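Local coordinates for protein predicted HD superfamily hydrolase (uncultured Thermotogales bacterium, PDB 2PQ7) that is probably a hydrolase of the HD superfamily, holding two iron ions close together in what is presumably its active site, at residues A[40-45]-A[62-67]; A[132-137]-A[200-205]. One frame throughout, in Å; residues are numbered along the deposited sequence. Where two conformers were deposited one is given.

Contact 1: residues A[40-45]-A[62-67]. With FE (Fe (III) ion), chain C; FE (Fe (III) ion), chain B.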
loop_
_atom_site.group_PDB
_atom_site.type_symbol
_atom_site.label_atom_id
_atom_site.label_comp_id
_atom_site.label_asym_id
_atom_site.label_seq_id
_atom_site.Cartn_x
_atom_site.Cartn_y
_atom_site.Cartn_z
ATOM N N ARG A 40 -6.315 -14.799 8.145
ATOM C CA ARG A 40 -6.573 -13.420 8.593
ATOM C C ARG A 40 -7.949 -13.307 9.263
ATOM O O ARG A 40 -8.137 -12.564 10.225
ATOM C CB ARG A 40 -6.420 -12.449 7.424
ATOM C CG ARG A 40 -4.962 -12.383 6.931
ATOM C CD ARG A 40 -4.743 -11.246 6.000
ATOM N NE ARG A 40 -5.629 -11.289 4.848
ATOM C CZ ARG A 40 -5.393 -11.929 3.692
ATOM N NH1 ARG A 40 -4.275 -12.574 3.452
ATOM N NH2 ARG A 40 -6.317 -11.924 2.774
ATOM N N VAL A 41 -8.930 -14.028 8.713
ATOM C CA VAL A 41 -10.290 -14.047 9.312
ATOM C C VAL A 41 -10.233 -14.665 10.712
ATOM O O VAL A 41 -10.858 -14.183 11.664
ATOM C CB VAL A 41 -11.305 -14.744 8.382
ATOM C CG1 VAL A 41 -12.706 -14.862 9.087
ATOM C CG2 VAL A 41 -11.468 -13.934 7.127
HETATM N N MSE A 42 -9.486 -15.742 10.875
HETATM C CA MSE A 42 -9.387 -16.303 12.179
HETATM C C MSE A 42 -8.686 -15.338 13.162
HETATM O O MSE A 42 -9.098 -15.241 14.313
HETATM C CB MSE A 42 -8.769 -17.669 12.126
HETATM C CG MSE A 42 -8.719 -18.265 13.486
HETATM SE SE MSE A 42 -7.008 -17.892 14.235
HETATM C CE MSE A 42 -6.331 -19.092 13.363
ATOM N N GLU A 43 -7.678 -14.601 12.702
ATOM C CA GLU A 43 -7.036 -13.594 13.569
ATOM C C GLU A 43 -8.052 -12.539 13.978
ATOM O O GLU A 43 -8.116 -12.165 15.162
ATOM C CB GLU A 43 -5.839 -12.939 12.866
ATOM C CG GLU A 43 -4.696 -13.908 12.634
ATOM C CD GLU A 43 -4.077 -14.433 13.925
ATOM O OE1 GLU A 43 -4.204 -13.751 14.971
ATOM O OE2 GLU A 43 -3.450 -15.520 13.880
ATOM N N ASN A 44 -8.865 -12.060 13.039
ATOM C CA ASN A 44 -9.906 -11.076 13.339
ATOM C C ASN A 44 -10.928 -11.651 14.314
ATOM O O ASN A 44 -11.346 -10.996 15.268
ATOM C CB ASN A 44 -10.632 -10.675 12.089
ATOM C CG ASN A 44 -9.769 -9.977 11.078
ATOM O OD1 ASN A 44 -8.700 -9.452 11.403
ATOM N ND2 ASN A 44 -10.237 -9.947 9.851
ATOM N N ALA A 45 -11.332 -12.900 14.094
ATOM C CA ALA A 45 -12.307 -13.541 14.987
ATOM C C ALA A 45 -11.771 -13.709 16.397
ATOM O O ALA A 45 -12.534 -13.575 17.367
ATOM C CB ALA A 45 -12.725 -14.904 14.440
ATOM N N ALA A 62 -15.152 -21.696 13.612
ATOM C CA ALA A 62 -15.992 -21.272 12.514
ATOM C C ALA A 62 -15.181 -20.488 11.456
ATOM O O ALA A 62 -15.339 -20.674 10.265
ATOM C CB ALA A 62 -17.020 -20.425 13.064
ATOM N N ALA A 63 -14.302 -19.594 11.900
ATOM C CA ALA A 63 -13.432 -18.872 10.984
ATOM C C ALA A 63 -12.532 -19.793 10.174
ATOM O O ALA A 63 -12.352 -19.602 8.986
ATOM C CB ALA A 63 -12.578 -17.891 11.752
ATOM N N LEU A 64 -11.926 -20.771 10.845
ATOM C CA LEU A 64 -11.049 -21.716 10.119
ATOM C C LEU A 64 -11.789 -22.507 9.049
ATOM O O LEU A 64 -11.273 -22.765 7.969
ATOM C CB LEU A 64 -10.337 -22.652 11.095
ATOM C CG LEU A 64 -9.018 -22.154 11.631
ATOM C CD1 LEU A 64 -8.513 -23.237 12.552
ATOM C CD2 LEU A 64 -8.053 -21.939 10.414
ATOM N N LEU A 65 -13.019 -22.909 9.374
ATOM C CA LEU A 65 -13.798 -23.730 8.454
ATOM C C LEU A 65 -14.697 -22.980 7.473
ATOM O O LEU A 65 -15.169 -23.580 6.511
ATOM C CB LEU A 65 -14.677 -24.696 9.232
ATOM C CG LEU A 65 -13.893 -25.762 9.981
ATOM C CD1 LEU A 65 -14.848 -26.565 10.861
ATOM C CD2 LEU A 65 -13.098 -26.640 9.068
ATOM N N HIS A 66 -14.831 -21.676 7.646
ATOM C CA HIS A 66 -15.940 -20.996 6.922
ATOM C C HIS A 66 -15.818 -21.043 5.402
ATOM O O HIS A 66 -16.808 -21.152 4.734
ATOM C CB HIS A 66 -16.162 -19.573 7.407
ATOM C CG HIS A 66 -15.265 -18.556 6.787
ATOM N ND1 HIS A 66 -13.931 -18.450 7.083
ATOM C CD2 HIS A 66 -15.532 -17.577 5.889
ATOM C CE1 HIS A 66 -13.402 -17.464 6.371
ATOM N NE2 HIS A 66 -14.361 -16.916 5.629
ATOM N N ASP A 67 -14.602 -20.975 4.880
ATOM C CA ASP A 67 -14.361 -21.040 3.445
ATOM C C ASP A 67 -13.671 -22.351 3.001
ATOM O O ASP A 67 -13.091 -22.380 1.898
ATOM C CB ASP A 67 -13.523 -19.847 3.034
ATOM C CG ASP A 67 -14.338 -18.558 2.924
ATOM O OD1 ASP A 67 -15.594 -18.540 2.774
ATOM O OD2 ASP A 67 -13.689 -17.470 2.935
HETATM FE FE FE C . -14.222 -15.629 3.813
HETATM FE FE FE B . -16.980 -17.215 2.197
HETATM O O HOH W 1 -16.247 -15.792 3.397
#
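The imidazole of H66, touched from across the contact by V41, donates from ND1 to A63 O at 2.7 Å. The bond is nearly straight, 164° at the hydrogen, and A63 O lies almost in the plane of the ring. It fixes the rotation of the imidazole and leaves NE2 to bind one iron at 2.2 Å. H66 reaches this pose with CG wedged between its backbone N and carbonyl carbon (chi1 84°). V41 CG1 comes obliquely to CE1, 3.8 Å away, a carbon that sits between the two working nitrogens. D67 follows directly and bridges the metals: its OD2 binds the same iron as H66 at 2.1 Å, while OD1 takes the second iron at 2.0 Å. The CG of D67 lies over one face of the H66 ring, toward the rim, and a water also bridges the two irons. H37 and D132 complete the protein ligands of the first iron, giving the H...HD...D signature of HD domains; H80 and H112 join D67 on the second.

Behind the metals the packing is small and close. A63 CB points between V41, M42 and A45, coming within 3.6 Å of M42 CA and 4.0 Å of A45 CB. Helices 35-52 and 56-65 meet here in the buried middle of the chain, with helix 123-133 against V41 and A45, and helix 14-25 against L64.

Contact 2: residues A[132-137]-A[200-205]. With FE (Fe (III) ion), chain C.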
loop_
_atom_site.group_PDB
_atom_site.type_symbol
_atom_site.label_atom_id
_atom_site.label_comp_id
_atom_site.label_asym_id
_atom_site.label_seq_id
_atom_site.Cartn_x
_atom_site.Cartn_y
_atom_site.Cartn_z
ATOM N N ASP A 132 -14.860 -11.864 8.694
ATOM C CA ASP A 132 -14.719 -12.115 7.254
ATOM C C ASP A 132 -14.703 -10.773 6.532
ATOM O O ASP A 132 -13.777 -10.477 5.743
ATOM C CB ASP A 132 -15.896 -12.955 6.788
ATOM C CG ASP A 132 -15.758 -13.467 5.358
ATOM O OD1 ASP A 132 -14.633 -13.898 4.981
ATOM O OD2 ASP A 132 -16.789 -13.464 4.651
ATOM N N ARG A 133 -15.687 -9.927 6.844
ATOM C CA ARG A 133 -15.812 -8.671 6.099
ATOM C C ARG A 133 -14.716 -7.694 6.425
ATOM O O ARG A 133 -14.320 -6.899 5.549
ATOM C CB ARG A 133 -17.193 -8.042 6.277
ATOM C CG ARG A 133 -18.306 -8.906 5.764
ATOM C CD ARG A 133 -19.689 -8.427 6.091
ATOM N NE ARG A 133 -19.907 -7.108 5.490
ATOM C CZ ARG A 133 -19.887 -5.929 6.125
ATOM N NH1 ARG A 133 -19.751 -5.813 7.449
ATOM N NH2 ARG A 133 -20.068 -4.830 5.406
ATOM N N LEU A 134 -14.120 -7.777 7.622
ATOM C CA LEU A 134 -13.022 -6.868 7.964
ATOM C C LEU A 134 -11.829 -7.079 7.015
ATOM O O LEU A 134 -11.000 -6.187 6.868
ATOM C CB LEU A 134 -12.500 -7.115 9.383
ATOM C CG LEU A 134 -13.215 -6.422 10.533
ATOM C CD1 LEU A 134 -12.727 -6.965 11.904
ATOM C CD2 LEU A 134 -12.957 -4.870 10.416
ATOM N N ASP A 135 -11.731 -8.252 6.404
ATOM C CA ASP A 135 -10.595 -8.553 5.526
ATOM C C ASP A 135 -10.595 -7.754 4.222
ATOM O O ASP A 135 -9.589 -7.757 3.521
ATOM C CB ASP A 135 -10.499 -10.055 5.245
ATOM C CG ASP A 135 -9.109 -10.455 4.766
ATOM O OD1 ASP A 135 -8.116 -10.071 5.426
ATOM O OD2 ASP A 135 -9.045 -11.163 3.750
ATOM N N ALA A 136 -11.706 -7.104 3.875
ATOM C CA ALA A 136 -11.782 -6.259 2.700
ATOM C C ALA A 136 -11.079 -4.894 2.883
ATOM O O ALA A 136 -10.889 -4.154 1.908
ATOM C CB ALA A 136 -13.192 -6.039 2.332
ATOM N N ILE A 137 -10.706 -4.556 4.107
ATOM C CA ILE A 137 -10.052 -3.287 4.389
ATOM C C ILE A 137 -8.803 -3.382 5.223
ATOM O O ILE A 137 -8.586 -4.313 5.983
ATOM C CB ILE A 137 -10.996 -2.278 5.029
ATOM C CG1 ILE A 137 -11.597 -2.814 6.320
ATOM C CG2 ILE A 137 -12.090 -1.898 4.044
ATOM C CD1 ILE A 137 -12.628 -1.890 6.944
ATOM N N GLU A 200 -13.477 1.061 11.668
ATOM C CA GLU A 200 -13.229 2.499 11.659
ATOM C C GLU A 200 -11.736 2.803 11.556
ATOM O O GLU A 200 -11.306 3.668 10.795
ATOM C CB GLU A 200 -13.793 3.129 12.935
ATOM C CG GLU A 200 -13.607 4.631 13.028
ATOM N N ASP A 201 -10.944 2.082 12.323
ATOM C CA ASP A 201 -9.521 2.244 12.340
ATOM C C ASP A 201 -8.907 1.879 10.968
ATOM O O ASP A 201 -8.115 2.658 10.389
ATOM C CB ASP A 201 -8.986 1.357 13.431
ATOM C CG ASP A 201 -7.499 1.371 13.535
ATOM O OD1 ASP A 201 -6.884 2.461 13.710
ATOM O OD2 ASP A 201 -6.911 0.272 13.490
ATOM N N ARG A 202 -9.249 0.705 10.451
ATOM C CA ARG A 202 -8.736 0.312 9.147
ATOM C C ARG A 202 -9.186 1.247 8.035
ATOM O O ARG A 202 -8.378 1.577 7.157
ATOM C CB ARG A 202 -9.155 -1.107 8.816
ATOM C CG ARG A 202 -8.454 -2.102 9.673
ATOM C CD ARG A 202 -8.937 -3.475 9.289
ATOM N NE ARG A 202 -8.322 -4.507 10.105
ATOM C CZ ARG A 202 -8.269 -5.791 9.767
ATOM N NH1 ARG A 202 -8.733 -6.202 8.602
ATOM N NH2 ARG A 202 -7.633 -6.648 10.549
ATOM N N TYR A 203 -10.445 1.669 8.036
ATOM C CA TYR A 203 -10.990 2.558 7.024
ATOM C C TYR A 203 -10.277 3.928 7.052
ATOM O O TYR A 203 -9.956 4.493 6.003
ATOM C CB TYR A 203 -12.489 2.712 7.261
ATOM C CG TYR A 203 -13.211 3.477 6.190
ATOM C CD1 TYR A 203 -13.335 4.861 6.255
ATOM C CD2 TYR A 203 -13.754 2.821 5.102
ATOM C CE1 TYR A 203 -13.985 5.568 5.268
ATOM C CE2 TYR A 203 -14.413 3.521 4.108
ATOM C CZ TYR A 203 -14.524 4.895 4.196
ATOM O OH TYR A 203 -15.178 5.596 3.198
ATOM N N SER A 204 -10.037 4.456 8.245
ATOM C CA SER A 204 -9.331 5.732 8.370
ATOM C C SER A 204 -7.871 5.617 7.888
ATOM O O SER A 204 -7.278 6.618 7.452
ATOM C CB SER A 204 -9.394 6.255 9.794
ATOM O OG SER A 204 -10.730 6.524 10.146
ATOM N N PHE A 205 -7.275 4.430 8.016
ATOM C CA PHE A 205 -5.939 4.191 7.479
ATOM C C PHE A 205 -5.992 4.148 5.955
ATOM O O PHE A 205 -5.129 4.750 5.278
ATOM C CB PHE A 205 -5.300 2.903 8.049
ATOM C CG PHE A 205 -3.907 2.670 7.547
ATOM C CD1 PHE A 205 -2.891 3.454 8.017
ATOM C CD2 PHE A 205 -3.649 1.766 6.543
ATOM C CE1 PHE A 205 -1.598 3.294 7.557
ATOM C CE2 PHE A 205 -2.327 1.602 6.065
ATOM C CZ PHE A 205 -1.334 2.385 6.570
HETATM FE FE FE C . -14.222 -15.629 3.813
HETATM O O HOH W 1 -16.247 -15.792 3.397
HETATM O O HOH W 2 -8.197 -8.950 7.941
#
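With CG anti to the carbonyl carbon (chi1 -70°) and the chain extended from CG to NE, R202 carries NH1 to the backbone carbonyls of L134 and I137. I137 has CG1 between its own backbone N and carbonyl carbon, and this branch lies across the aliphatic part of the arginine, with CG1 3.9 Å from R202 CB. One branch of I137 thus packs along part of the R202 stem, while the tip of the arginine makes polar contacts. The bond from NH1 to I137 O is 3.2 Å long and 141° at the hydrogen; the donor approaches nearly along the C=O axis, although the oxygen is tilted from the guanidinium plane. L134 O lies nearer that plane, 2.9 Å from NH1, but the strongly bent N-H angle of 117° makes this bond weak. A water in the plane of the guanidinium is the third partner of NH1, at 2.9 Å, and it donates to D135 OD1 at 2.8 Å. The other carboxylate oxygen of D135, OD2, accepts from ND1 of the iron ligand H37, so this network extends to the second shell of the metal site.

At the opposite end of 132-137, D132 OD1 binds iron at 2.1 Å, and OD2 accepts a hydrogen bond from the water on that metal. The contact joins 132-137, on the C-terminal side of helix 123-133, to the long helix 193-217. Helix 35-52 packs against L134, and D201 of helix 193-217 forms a salt bridge with R212 of the second subunit.

In the fold
The two contacts follow one another along the chain, both segments of contact 1 preceding those of contact 2, and their centres are 15 Å apart. Contact 1 lies near the middle of the chain; contact 2 lies farther out, at helix 193-217. One iron and its bridging water belong to both, since 62-67 and 132-137 each supply ligands. Helix 35-52 also connects them: R40 NE forms a salt bridge with D135 OD1 at 2.8 Å, and N44 OD1 accepts a weak hydrogen bond from R202 NH2. The metal centre is thus tied through helices 35-52 and 123-133 to helix 193-217, which takes part in the subunit interface.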